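Local structure of leucine aminopeptidase 1 (Caenorhabditis elegans, 2HC9) at residues 126-131 / 169-174; 173-178 / 190-195; 287-292 / 478-483; 343-348 / 355-360. The protein catalyses the zinc-dependent release of N-terminal amino acids, preferably leucine, from peptides, and probably acts as a digestive enzyme. The protein carries 1 engineered substitution. All blocks are in the same frame, centred on the assembly; numbering follows the deposited sequence. Where two conformers were deposited one is given.

Contact 1: 126-131 / 169-174; sequences AIARTF and SVRETA
Arg171 reaches from helix 157-178 to the backbone of Ala128 and Phe131, at the type I turn that runs from Ala128 to Phe131. Beyond CB, its CG lies 3.3 Å from Ala128 O, and Arg171 CD remains against the same carbonyl at 3.6 Å. The chain then bends at chi3 (71°), which swings the guanidinium to Phe131. Arg171 NE donates a nearly straight bond to Phe131 O, 2.8 Å long with an N-H...O angle of 173°, in the carbonyl plane and on a lone pair. Arg171 NH2 adds only a weak bond to Phe131 O at 3.4 Å, while NH1 turns to Thr2 O. Arginine suits the place because its methylenes can pass Ala128 O while its nitrogens reach the carbonyls of Phe131 and Thr2. On the other flank, apolar contact takes over: Val170 CG1 packs 3.6 Å from Arg129 CG, the aliphatic part of a side chain whose charged end pairs with Asp398. Ile127, Arg129 and Thr130 touch helix 90-97, and Ser169 and Thr173 touch helices 277-290 and 473-480. The contact thus joins the end of helix 120-128, from the N-terminal domain, to helix 157-178.

Contact 2: 173-178 / 190-195; sequences TARLID and VDEAVK
Arg175 and Glu192 form a salt bridge between two consecutive helices, 157-178 and 186-199, within the catalytic aminopeptidase domain. The guanidinium meets the carboxylate end-on, with one nitrogen for each oxygen: NH1 of Arg175 donates to Glu192 OE2 at 2.9 Å, and NH2 of Arg175 donates to Glu192 OE1 at 3.0 Å. Both oxygens lie close to the guanidinium plane, and both bonds are fairly straight, with N-H...O angles of 162° and 168°. The carboxylate is tilted, however. The two planes stand 33° apart, and each oxygen is met from above the carboxylate plane. Glu192 turns its carboxylate to the arginine through a bend at chi2, and Arg175 answers with a bend at chi3 after an extended start. Leu176 packs beside the ion pair. Its CD2 touches Glu192 CD at 3.6 Å and Glu192 CG at 3.8 Å, the leucine and the glutamate running alongside one another and pointing opposite ways, while Leu176 CG lies over the rim of one face of the Arg175 guanidinium. Leucine suits this position because it also reaches Ala280 and Glu284 of helix 277-290, whereas glutamate has both a methylene chain for the leucine and a charge for the arginine. NH2 of Arg175 has a second acidic partner in Glu172, whose other oxygen binds Lys133. Sharing between two carboxylates would favour the charged form of Arg175, and partial burial beside Leu176 may reduce screening by water, at some cost in desolvation.

Contact 3: 287-292 / 478-483; sequences SALVKH and TLLGKY
The rings of Tyr483 and His292 lie near the meeting of Leu289 with Leu480 but take no part in it. The Tyr483 ring carries Lys482 CG over the centre of one face, 3.9 Å above its plane. The His292 ring has the carbonyl of Ala288 at its edge, in plane, with CD2 of His292 3.3 Å from Ala288 O; its NE2 is hydrogen-bonded to Asp165 of helix 157-178. The contact itself is almost wholly aliphatic. Leu289 CD1 meets Leu480 CD1 at 3.9 Å and lies 4.2 Å from Leu480 CB, so one methyl touches both the branch and the base of the other leucine. The side chains cross at about a right angle. In each, CB points toward the other segment, and CG stands anti to the carbonyl carbon (chi1 -71° in Leu289 and -54° in Leu480). The second methyl of Leu289 comes near the main chain, Leu289 CD2 being 4.4 Å from Gly481 N. Leucine suits both places, since its two methyls can fill a buried spot without bringing in a polar atom. After Leu480 the chain tightens into a short 3-10 turn, Tyr483 N bonding to Leu480 O. Leu289 also rests on Leu298 of strand 297-307, and Leu479 touches helix 383-396. Helices 277-290 and 473-480 thus pack side by side on one face of the catalytic sheet, with backbone bonds of His292 to Ser485 and of Tyr483 to Ser295 continuing the association beyond the helices.

Contact 4: 343-348 / 355-360; sequences DGVFYA and TTIFDM
Val345 points both of its methyls from helix 343-348 at the strand: CG1 lies 3.8 Å from Ile357 CG2, and Val345 CG2 lies 3.9 Å from Asp359 CB. Its CG1 stands anti to the backbone N (chi1 167°); both branches touch Ile357 CG2, and CG2 also meets Asp359. Val345 was deposited in two conformers, so these particular contacts belong to one of them. Ile357 makes use of its own fork. CG2 goes to Val345, while the longer branch runs on to Ile357 CD1, which comes 3.9 Å from Val345 O and 4.2 Å from Ala348 CB. A beta-branched isoleucine suits a strand and can span two positions one helical turn apart; alanine, by contrast, is small enough to let the isoleucine tip come in against the helix. Helix 337-350 and strand 356-361 run nearly antiparallel, the axes of their short segments approaching to 9.2 Å with 164° between their directions, as in an alpha/beta sheet covered by helices. Strand 356-361 lies between strands 246-254 and 452-457, parallel to both. Its opposite face, bearing Phe358 and Met360, is packed against helices 277-290 and 473-480. Asp359 differs from the others in its rotamer: CG sits between the backbone N and the carbonyl carbon (chi1 77°). Its CB makes the nearest contact with Val345, and the carboxylate turns to strand 452-457, where OD2 bonds His455 ND1 and OD1 bonds Trp453 NE1. These two bonds satisfy a buried acid whose side chain lies about 7 Å from that of Lys252, a zinc ligand.

In the fold
Contacts 1, 3 and 4 are buried, while contact 2 is only partly so. Their chemistry differs as well: contact 2 is an ion pair with a leucine beside it, contact 3 is aliphatic packing between helices, contact 4 is a helix-on-sheet core, and contact 1, though buried, mixes side-chain-to-backbone bonding with packing. Contacts 1 and 2 share helix 157-178, which meets the N-terminal domain in the first and the next helix of the chain in the second. Contact 3 adjoins contact 1 through Ser169 and Ala288, and contact 4 through Leu479 and Phe358, so it lies between the shared helix and the catalytic sheet. In sequence contact 4 is nested within the long loop that contact 3 closes.

Contact 1: 126-131 / 169-174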
loop_
_atom_site.group_PDB
_atom_site.type_symbol
_atom_site.label_atom_id
_atom_site.label_comp_id
_atom_site.label_asym_id
_atom_site.label_seq_id
_atom_site.Cartn_x
_atom_site.Cartn_y
_atom_site.Cartn_z
ATOM N N ALA A 126 -33.591 -18.022 14.197
ATOM C CA ALA A 126 -32.250 -18.573 13.970
ATOM C C ALA A 126 -32.314 -19.829 13.100
ATOM O O ALA A 126 -31.460 -20.010 12.225
ATOM C CB ALA A 126 -31.548 -18.893 15.299
ATOM N N ILE A 127 -33.302 -20.706 13.345
ATOM C CA ILE A 127 -33.444 -21.921 12.497
ATOM C C ILE A 127 -33.838 -21.547 11.064
ATOM O O ILE A 127 -33.267 -22.061 10.086
ATOM C CB ILE A 127 -34.486 -22.917 13.094
ATOM C CG1 ILE A 127 -34.016 -23.484 14.442
ATOM C CG2 ILE A 127 -34.806 -24.056 12.110
ATOM C CD1 ILE A 127 -35.136 -24.206 15.249
ATOM N N ALA A 128 -34.820 -20.652 10.942
ATOM C CA ALA A 128 -35.287 -20.187 9.640
ATOM C C ALA A 128 -34.145 -19.652 8.773
ATOM O O ALA A 128 -34.100 -19.926 7.575
ATOM C CB ALA A 128 -36.369 -19.106 9.823
ATOM N N ARG A 129 -33.207 -18.919 9.384
ATOM C CA ARG A 129 -32.096 -18.268 8.632
ATOM C C ARG A 129 -31.229 -19.300 7.905
ATOM O O ARG A 129 -30.520 -18.947 6.956
ATOM C CB ARG A 129 -31.133 -17.456 9.551
ATOM C CG ARG A 129 -31.753 -16.435 10.508
ATOM C CD ARG A 129 -30.708 -15.780 11.470
ATOM N NE ARG A 129 -31.326 -15.133 12.654
ATOM C CZ ARG A 129 -32.042 -14.004 12.589
ATOM N NH1 ARG A 129 -32.585 -13.475 13.694
ATOM N NH2 ARG A 129 -32.233 -13.398 11.415
ATOM N N THR A 130 -31.221 -20.552 8.378
ATOM C CA THR A 130 -30.320 -21.557 7.806
ATOM C C THR A 130 -30.922 -22.217 6.565
ATOM O O THR A 130 -30.265 -23.032 5.931
ATOM C CB THR A 130 -29.968 -22.682 8.813
ATOM O OG1 THR A 130 -31.145 -23.470 9.082
ATOM C CG2 THR A 130 -29.344 -22.093 10.125
ATOM N N PHE A 131 -32.183 -21.897 6.248
ATOM C CA PHE A 131 -32.822 -22.416 5.033
ATOM C C PHE A 131 -32.729 -21.401 3.907
ATOM O O PHE A 131 -33.652 -20.602 3.683
ATOM C CB PHE A 131 -34.248 -22.929 5.316
ATOM C CG PHE A 131 -34.227 -24.218 6.110
ATOM C CD1 PHE A 131 -33.955 -25.422 5.477
ATOM C CD2 PHE A 131 -34.326 -24.190 7.481
ATOM C CE1 PHE A 131 -33.854 -26.606 6.205
ATOM C CE2 PHE A 131 -34.231 -25.370 8.231
ATOM C CZ PHE A 131 -33.996 -26.572 7.593
ATOM N N SER A 169 -40.380 -13.927 6.482
ATOM C CA SER A 169 -39.830 -12.569 6.320
ATOM C C SER A 169 -38.299 -12.619 6.432
ATOM O O SER A 169 -37.590 -11.949 5.664
ATOM C CB SER A 169 -40.420 -11.633 7.372
ATOM O OG SER A 169 -41.683 -11.131 6.952
ATOM N N VAL A 170 -37.808 -13.426 7.373
ATOM C CA VAL A 170 -36.366 -13.654 7.567
ATOM C C VAL A 170 -35.750 -14.242 6.299
ATOM O O VAL A 170 -34.765 -13.698 5.748
ATOM C CB VAL A 170 -36.077 -14.551 8.822
ATOM C CG1 VAL A 170 -34.604 -15.012 8.849
ATOM C CG2 VAL A 170 -36.433 -13.758 10.125
ATOM N N ARG A 171 -36.347 -15.328 5.796
ATOM C CA ARG A 171 -35.800 -15.977 4.582
ATOM C C ARG A 171 -35.913 -15.120 3.325
ATOM O O ARG A 171 -35.043 -15.182 2.456
ATOM C CB ARG A 171 -36.447 -17.346 4.367
ATOM C CG ARG A 171 -36.102 -18.319 5.487
ATOM C CD ARG A 171 -36.865 -19.645 5.296
ATOM N NE ARG A 171 -36.354 -20.434 4.170
ATOM C CZ ARG A 171 -37.113 -21.070 3.272
ATOM N NH1 ARG A 171 -38.460 -20.986 3.293
ATOM N NH2 ARG A 171 -36.520 -21.781 2.324
ATOM N N GLU A 172 -36.978 -14.327 3.228
ATOM C CA GLU A 172 -37.123 -13.380 2.116
ATOM C C GLU A 172 -36.065 -12.272 2.140
ATOM O O GLU A 172 -35.475 -11.943 1.108
ATOM C CB GLU A 172 -38.526 -12.736 2.130
ATOM C CG GLU A 172 -39.644 -13.703 1.609
ATOM C CD GLU A 172 -39.493 -13.949 0.124
ATOM O OE1 GLU A 172 -39.987 -13.102 -0.653
ATOM O OE2 GLU A 172 -38.803 -14.926 -0.261
ATOM N N THR A 173 -35.843 -11.693 3.315
ATOM C CA THR A 173 -34.780 -10.677 3.470
ATOM C C THR A 173 -33.451 -11.261 2.978
ATOM O O THR A 173 -32.748 -10.637 2.179
ATOM C CB THR A 173 -34.612 -10.282 4.969
ATOM O OG1 THR A 173 -35.841 -9.748 5.458
ATOM C CG2 THR A 173 -33.534 -9.197 5.128
ATOM N N ALA A 174 -33.104 -12.452 3.475
ATOM C CA ALA A 174 -31.859 -13.120 3.084
ATOM C C ALA A 174 -31.806 -13.452 1.585
ATOM O O ALA A 174 -30.762 -13.282 0.950
ATOM C CB ALA A 174 -31.648 -14.388 3.920
#

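Contact 2: 173-178 / 190-195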
loop_
_atom_site.group_PDB
_atom_site.type_symbol
_atom_site.label_atom_id
_atom_site.label_comp_id
_atom_site.label_asym_id
_atom_site.label_seq_id
_atom_site.Cartn_x
_atom_site.Cartn_y
_atom_site.Cartn_z
ATOM N N THR A 173 -35.843 -11.693 3.315
ATOM C CA THR A 173 -34.780 -10.677 3.470
ATOM C C THR A 173 -33.451 -11.261 2.978
ATOM O O THR A 173 -32.748 -10.637 2.179
ATOM C CB THR A 173 -34.612 -10.282 4.969
ATOM O OG1 THR A 173 -35.841 -9.748 5.458
ATOM C CG2 THR A 173 -33.534 -9.197 5.128
ATOM N N ALA A 174 -33.104 -12.452 3.475
ATOM C CA ALA A 174 -31.859 -13.120 3.084
ATOM C C ALA A 174 -31.806 -13.452 1.585
ATOM O O ALA A 174 -30.762 -13.282 0.950
ATOM C CB ALA A 174 -31.648 -14.388 3.920
ATOM N N ARG A 175 -32.919 -13.929 1.022
ATOM C CA ARG A 175 -32.971 -14.201 -0.425
ATOM C C ARG A 175 -32.646 -12.955 -1.256
ATOM O O ARG A 175 -31.865 -13.015 -2.239
ATOM C CB ARG A 175 -34.376 -14.717 -0.825
ATOM C CG ARG A 175 -34.542 -14.873 -2.363
ATOM C CD ARG A 175 -35.948 -15.353 -2.751
ATOM N NE ARG A 175 -37.012 -14.396 -2.433
ATOM C CZ ARG A 175 -37.307 -13.295 -3.143
ATOM N NH1 ARG A 175 -36.616 -12.955 -4.230
ATOM N NH2 ARG A 175 -38.316 -12.530 -2.770
ATOM N N LEU A 176 -33.267 -11.832 -0.883
ATOM C CA LEU A 176 -33.061 -10.573 -1.596
ATOM C C LEU A 176 -31.577 -10.185 -1.503
ATOM O O LEU A 176 -30.972 -9.780 -2.482
ATOM C CB LEU A 176 -33.972 -9.462 -1.018
ATOM C CG LEU A 176 -35.492 -9.711 -1.258
ATOM C CD1 LEU A 176 -36.300 -8.669 -0.449
ATOM C CD2 LEU A 176 -35.809 -9.578 -2.744
ATOM N N ILE A 177 -31.002 -10.337 -0.314
ATOM C CA ILE A 177 -29.587 -10.025 -0.095
ATOM C C ILE A 177 -28.668 -10.930 -0.911
ATOM O O ILE A 177 -27.707 -10.439 -1.517
ATOM C CB ILE A 177 -29.251 -10.088 1.415
ATOM C CG1 ILE A 177 -29.890 -8.863 2.106
ATOM C CG2 ILE A 177 -27.695 -10.177 1.677
ATOM C CD1 ILE A 177 -29.911 -8.985 3.643
ATOM N N ASP A 178 -28.960 -12.238 -0.948
ATOM C CA ASP A 178 -28.039 -13.214 -1.592
ATOM C C ASP A 178 -28.084 -13.148 -3.117
ATOM O O ASP A 178 -27.165 -13.616 -3.770
ATOM C CB ASP A 178 -28.407 -14.654 -1.198
ATOM C CG ASP A 178 -28.179 -14.950 0.279
ATOM O OD1 ASP A 178 -27.438 -14.190 0.942
ATOM O OD2 ASP A 178 -28.726 -15.968 0.763
ATOM N N VAL A 190 -37.674 -2.791 -6.892
ATOM C CA VAL A 190 -38.972 -2.091 -6.938
ATOM C C VAL A 190 -40.104 -3.128 -7.090
ATOM O O VAL A 190 -41.093 -3.100 -6.334
ATOM C CB VAL A 190 -39.036 -1.058 -8.091
ATOM C CG1 VAL A 190 -40.490 -0.535 -8.299
ATOM C CG2 VAL A 190 -38.085 0.125 -7.816
ATOM N N ASP A 191 -39.949 -4.069 -8.018
ATOM C CA ASP A 191 -41.005 -5.080 -8.243
ATOM C C ASP A 191 -41.271 -5.931 -7.008
ATOM O O ASP A 191 -42.432 -6.206 -6.675
ATOM C CB ASP A 191 -40.663 -5.968 -9.447
ATOM C CG ASP A 191 -40.772 -5.228 -10.767
ATOM O OD1 ASP A 191 -41.342 -4.127 -10.793
ATOM O OD2 ASP A 191 -40.252 -5.737 -11.771
ATOM N N GLU A 192 -40.201 -6.332 -6.320
ATOM C CA GLU A 192 -40.305 -7.069 -5.062
ATOM C C GLU A 192 -41.069 -6.277 -3.997
ATOM O O GLU A 192 -41.896 -6.831 -3.294
ATOM C CB GLU A 192 -38.915 -7.499 -4.542
ATOM C CG GLU A 192 -38.181 -8.501 -5.467
ATOM C CD GLU A 192 -38.486 -9.963 -5.190
ATOM O OE1 GLU A 192 -39.364 -10.261 -4.362
ATOM O OE2 GLU A 192 -37.829 -10.833 -5.811
ATOM N N ALA A 193 -40.786 -4.980 -3.874
ATOM C CA ALA A 193 -41.456 -4.154 -2.871
ATOM C C ALA A 193 -42.931 -4.001 -3.244
ATOM O O ALA A 193 -43.844 -4.063 -2.383
ATOM C CB ALA A 193 -40.787 -2.763 -2.819
ATOM N N VAL A 194 -43.172 -3.800 -4.531
ATOM C CA VAL A 194 -44.559 -3.647 -5.012
ATOM C C VAL A 194 -45.404 -4.923 -4.780
ATOM O O VAL A 194 -46.589 -4.839 -4.427
ATOM C CB VAL A 194 -44.619 -3.153 -6.474
ATOM C CG1 VAL A 194 -46.088 -3.193 -7.025
ATOM C CG2 VAL A 194 -44.073 -1.730 -6.557
ATOM N N LYS A 195 -44.787 -6.092 -4.930
ATOM C CA LYS A 195 -45.466 -7.351 -4.595
ATOM C C LYS A 195 -45.932 -7.391 -3.143
ATOM O O LYS A 195 -47.064 -7.760 -2.867
ATOM C CB LYS A 195 -44.545 -8.544 -4.870
ATOM C CG LYS A 195 -44.464 -8.896 -6.328
ATOM C CD LYS A 195 -43.588 -10.150 -6.545
ATOM C CE LYS A 195 -44.374 -11.411 -6.206
ATOM N NZ LYS A 195 -43.554 -12.649 -6.353
#

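Contact 3: 287-292 / 478-483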
loop_
_atom_site.group_PDB
_atom_site.type_symbol
_atom_site.label_atom_id
_atom_site.label_comp_id
_atom_site.label_asym_id
_atom_site.label_seq_id
_atom_site.Cartn_x
_atom_site.Cartn_y
_atom_site.Cartn_z
ATOM N N SER A 287 -43.890 -6.211 6.114
ATOM C CA SER A 287 -44.738 -7.337 5.729
ATOM C C SER A 287 -45.210 -8.156 6.946
ATOM O O SER A 287 -46.410 -8.406 7.110
ATOM C CB SER A 287 -44.009 -8.228 4.734
ATOM O OG SER A 287 -44.777 -9.385 4.407
ATOM N N ALA A 288 -44.280 -8.553 7.801
ATOM C CA ALA A 288 -44.643 -9.379 8.987
ATOM C C ALA A 288 -45.611 -8.630 9.937
ATOM O O ALA A 288 -46.574 -9.211 10.449
ATOM C CB ALA A 288 -43.377 -9.807 9.737
ATOM N N LEU A 289 -45.368 -7.335 10.156
ATOM C CA LEU A 289 -46.206 -6.543 11.063
ATOM C C LEU A 289 -47.609 -6.351 10.486
ATOM O O LEU A 289 -48.599 -6.453 11.207
ATOM C CB LEU A 289 -45.573 -5.173 11.327
ATOM C CG LEU A 289 -44.295 -5.234 12.203
ATOM C CD1 LEU A 289 -43.492 -3.896 12.149
ATOM C CD2 LEU A 289 -44.613 -5.616 13.646
ATOM N N VAL A 290 -47.685 -6.017 9.203
ATOM C CA VAL A 290 -48.981 -5.677 8.586
ATOM C C VAL A 290 -49.857 -6.932 8.448
ATOM O O VAL A 290 -51.091 -6.844 8.450
ATOM C CB VAL A 290 -48.802 -4.881 7.246
ATOM C CG1 VAL A 290 -50.154 -4.715 6.505
ATOM C CG2 VAL A 290 -48.244 -3.480 7.564
ATOM N N LYS A 291 -49.221 -8.102 8.384
ATOM C CA LYS A 291 -49.964 -9.364 8.339
ATOM C C LYS A 291 -50.690 -9.654 9.643
ATOM O O LYS A 291 -51.562 -10.538 9.703
ATOM C CB LYS A 291 -49.037 -10.528 7.986
ATOM C CG LYS A 291 -48.604 -10.544 6.528
ATOM C CD LYS A 291 -47.528 -11.603 6.326
ATOM C CE LYS A 291 -47.185 -11.758 4.851
ATOM N NZ LYS A 291 -48.320 -12.370 4.116
ATOM N N HIS A 292 -50.341 -8.917 10.690
ATOM C CA HIS A 292 -50.877 -9.245 11.999
ATOM C C HIS A 292 -51.582 -8.093 12.699
ATOM O O HIS A 292 -51.384 -7.853 13.886
ATOM C CB HIS A 292 -49.817 -9.954 12.832
ATOM C CG HIS A 292 -49.482 -11.308 12.292
ATOM N ND1 HIS A 292 -50.199 -12.433 12.634
ATOM C CD2 HIS A 292 -48.566 -11.707 11.377
ATOM C CE1 HIS A 292 -49.731 -13.472 11.963
ATOM N NE2 HIS A 292 -48.737 -13.060 11.194
ATOM N N THR A 478 -40.361 -7.617 17.412
ATOM C CA THR A 478 -40.329 -7.504 18.883
ATOM C C THR A 478 -40.459 -6.060 19.310
ATOM O O THR A 478 -41.143 -5.774 20.286
ATOM C CB THR A 478 -39.094 -8.156 19.616
ATOM O OG1 THR A 478 -37.856 -7.589 19.159
ATOM C CG2 THR A 478 -39.076 -9.686 19.460
ATOM N N LEU A 479 -39.829 -5.143 18.586
ATOM C CA LEU A 479 -39.911 -3.717 18.957
ATOM C C LEU A 479 -41.333 -3.136 18.828
ATOM O O LEU A 479 -41.814 -2.409 19.729
ATOM C CB LEU A 479 -38.925 -2.879 18.119
ATOM C CG LEU A 479 -38.892 -1.368 18.435
ATOM C CD1 LEU A 479 -38.369 -1.163 19.856
ATOM C CD2 LEU A 479 -37.977 -0.670 17.431
ATOM N N LEU A 480 -41.994 -3.459 17.719
ATOM C CA LEU A 480 -43.284 -2.853 17.384
ATOM C C LEU A 480 -44.450 -3.846 17.501
ATOM O O LEU A 480 -45.594 -3.512 17.186
ATOM C CB LEU A 480 -43.253 -2.254 15.981
ATOM C CG LEU A 480 -42.125 -1.243 15.682
ATOM C CD1 LEU A 480 -42.172 -0.817 14.218
ATOM C CD2 LEU A 480 -42.331 -0.003 16.592
ATOM N N GLY A 481 -44.152 -5.061 17.948
ATOM C CA GLY A 481 -45.164 -6.127 18.046
ATOM C C GLY A 481 -46.297 -5.871 19.032
ATOM O O GLY A 481 -47.352 -6.493 18.930
ATOM N N LYS A 482 -46.104 -4.944 19.963
ATOM C CA LYS A 482 -47.192 -4.546 20.889
ATOM C C LYS A 482 -48.397 -3.941 20.148
ATOM O O LYS A 482 -49.487 -3.886 20.691
ATOM C CB LYS A 482 -46.683 -3.561 21.953
ATOM C CG LYS A 482 -46.278 -2.197 21.378
ATOM C CD LYS A 482 -45.418 -1.402 22.337
ATOM C CE LYS A 482 -46.208 -0.254 22.924
ATOM N NZ LYS A 482 -45.344 0.680 23.714
ATOM N N TYR A 483 -48.196 -3.497 18.906
ATOM C CA TYR A 483 -49.278 -2.952 18.091
ATOM C C TYR A 483 -49.957 -3.988 17.188
ATOM O O TYR A 483 -50.849 -3.638 16.405
ATOM C CB TYR A 483 -48.774 -1.810 17.231
ATOM C CG TYR A 483 -48.113 -0.695 18.004
ATOM C CD1 TYR A 483 -48.823 0.039 18.960
ATOM C CD2 TYR A 483 -46.790 -0.346 17.750
ATOM C CE1 TYR A 483 -48.203 1.094 19.676
ATOM C CE2 TYR A 483 -46.171 0.702 18.445
ATOM C CZ TYR A 483 -46.887 1.414 19.398
ATOM O OH TYR A 483 -46.267 2.448 20.083
#

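Contact 4: 343-348 / 355-360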
loop_
_atom_site.group_PDB
_atom_site.type_symbol
_atom_site.label_atom_id
_atom_site.label_comp_id
_atom_site.label_asym_id
_atom_site.label_seq_id
_atom_site.Cartn_x
_atom_site.Cartn_y
_atom_site.Cartn_z
ATOM N N ASP A 343 -32.734 11.864 2.028
ATOM C CA ASP A 343 -34.003 12.148 1.342
ATOM C C ASP A 343 -35.164 11.319 1.919
ATOM O O ASP A 343 -36.276 11.829 2.098
ATOM C CB ASP A 343 -33.872 11.844 -0.147
ATOM C CG ASP A 343 -33.063 12.895 -0.908
ATOM O OD1 ASP A 343 -32.673 13.941 -0.320
ATOM O OD2 ASP A 343 -32.827 12.647 -2.112
ATOM N N GLY A 344 -34.907 10.039 2.189
ATOM C CA GLY A 344 -35.987 9.145 2.671
ATOM C C GLY A 344 -36.524 9.590 4.023
ATOM O O GLY A 344 -37.748 9.600 4.253
ATOM N N VAL A 345 -35.621 9.994 4.911
ATOM C CA VAL A 345 -36.006 10.421 6.243
ATOM C C VAL A 345 -36.712 11.804 6.202
ATOM O O VAL A 345 -37.706 12.042 6.898
ATOM C CB VAL A 345 -34.765 10.383 7.179
ATOM C CG1 VAL A 345 -35.026 11.092 8.440
ATOM C CG2 VAL A 345 -34.357 8.935 7.494
ATOM N N PHE A 346 -36.214 12.701 5.365
ATOM C CA PHE A 346 -36.906 13.973 5.172
ATOM C C PHE A 346 -38.325 13.781 4.610
ATOM O O PHE A 346 -39.304 14.363 5.093
ATOM C CB PHE A 346 -36.119 14.925 4.268
ATOM C CG PHE A 346 -36.757 16.280 4.162
ATOM C CD1 PHE A 346 -36.566 17.226 5.177
ATOM C CD2 PHE A 346 -37.578 16.602 3.077
ATOM C CE1 PHE A 346 -37.179 18.499 5.084
ATOM C CE2 PHE A 346 -38.215 17.844 2.991
ATOM C CZ PHE A 346 -37.997 18.805 3.997
ATOM N N TYR A 347 -38.438 12.944 3.602
ATOM C CA TYR A 347 -39.759 12.595 3.079
ATOM C C TYR A 347 -40.688 12.048 4.162
ATOM O O TYR A 347 -41.865 12.457 4.242
ATOM C CB TYR A 347 -39.628 11.582 1.940
ATOM C CG TYR A 347 -40.937 11.281 1.229
ATOM C CD1 TYR A 347 -41.313 12.009 0.106
ATOM C CD2 TYR A 347 -41.795 10.273 1.694
ATOM C CE1 TYR A 347 -42.507 11.716 -0.581
ATOM C CE2 TYR A 347 -42.988 9.985 1.019
ATOM C CZ TYR A 347 -43.324 10.696 -0.105
ATOM O OH TYR A 347 -44.500 10.386 -0.758
ATOM N N ALA A 348 -40.185 11.119 4.977
ATOM C CA ALA A 348 -40.994 10.525 6.039
ATOM C C ALA A 348 -41.483 11.594 7.000
ATOM O O ALA A 348 -42.643 11.559 7.411
ATOM C CB ALA A 348 -40.203 9.452 6.808
ATOM N N THR A 355 -43.861 10.555 13.032
ATOM C CA THR A 355 -43.311 11.080 14.279
ATOM C C THR A 355 -42.362 10.105 14.969
ATOM O O THR A 355 -41.732 10.435 15.976
ATOM C CB THR A 355 -44.440 11.442 15.240
ATOM O OG1 THR A 355 -45.292 10.294 15.424
ATOM C CG2 THR A 355 -45.245 12.604 14.663
ATOM N N THR A 356 -42.259 8.901 14.410
ATOM C CA THR A 356 -41.200 7.960 14.773
ATOM C C THR A 356 -40.574 7.495 13.452
ATOM O O THR A 356 -41.250 6.869 12.607
ATOM C CB THR A 356 -41.752 6.750 15.587
ATOM O OG1 THR A 356 -42.482 7.234 16.726
ATOM C CG2 THR A 356 -40.599 5.866 16.098
ATOM N N ILE A 357 -39.297 7.828 13.258
ATOM C CA ILE A 357 -38.617 7.529 11.980
ATOM C C ILE A 357 -37.396 6.652 12.255
ATOM O O ILE A 357 -36.461 7.058 12.955
ATOM C CB ILE A 357 -38.184 8.815 11.226
ATOM C CG1 ILE A 357 -39.404 9.728 10.963
ATOM C CG2 ILE A 357 -37.408 8.454 9.919
ATOM C CD1 ILE A 357 -39.034 11.132 10.463
ATOM N N PHE A 358 -37.446 5.427 11.737
ATOM C CA PHE A 358 -36.320 4.493 11.800
ATOM C C PHE A 358 -35.693 4.456 10.435
ATOM O O PHE A 358 -36.395 4.389 9.427
ATOM C CB PHE A 358 -36.800 3.068 12.151
ATOM C CG PHE A 358 -37.426 2.952 13.506
ATOM C CD1 PHE A 358 -36.630 2.746 14.634
ATOM C CD2 PHE A 358 -38.814 2.980 13.648
ATOM C CE1 PHE A 358 -37.201 2.600 15.902
ATOM C CE2 PHE A 358 -39.413 2.841 14.914
ATOM C CZ PHE A 358 -38.595 2.662 16.051
ATOM N N ASP A 359 -34.367 4.463 10.383
ATOM C CA ASP A 359 -33.704 4.142 9.128
ATOM C C ASP A 359 -32.712 3.025 9.408
ATOM O O ASP A 359 -32.090 2.998 10.469
ATOM C CB ASP A 359 -33.073 5.397 8.465
ATOM C CG ASP A 359 -31.768 5.826 9.121
ATOM O OD1 ASP A 359 -31.784 6.783 9.929
ATOM O OD2 ASP A 359 -30.718 5.208 8.817
ATOM N N MET A 360 -32.618 2.063 8.497
ATOM C CA MET A 360 -31.735 0.930 8.715
ATOM C C MET A 360 -30.951 0.719 7.437
ATOM O O MET A 360 -31.513 0.776 6.335
ATOM C CB MET A 360 -32.550 -0.321 9.035
ATOM C CG MET A 360 -31.680 -1.531 9.394
ATOM S SD MET A 360 -32.554 -2.975 10.067
ATOM C CE MET A 360 -33.467 -3.619 8.628
#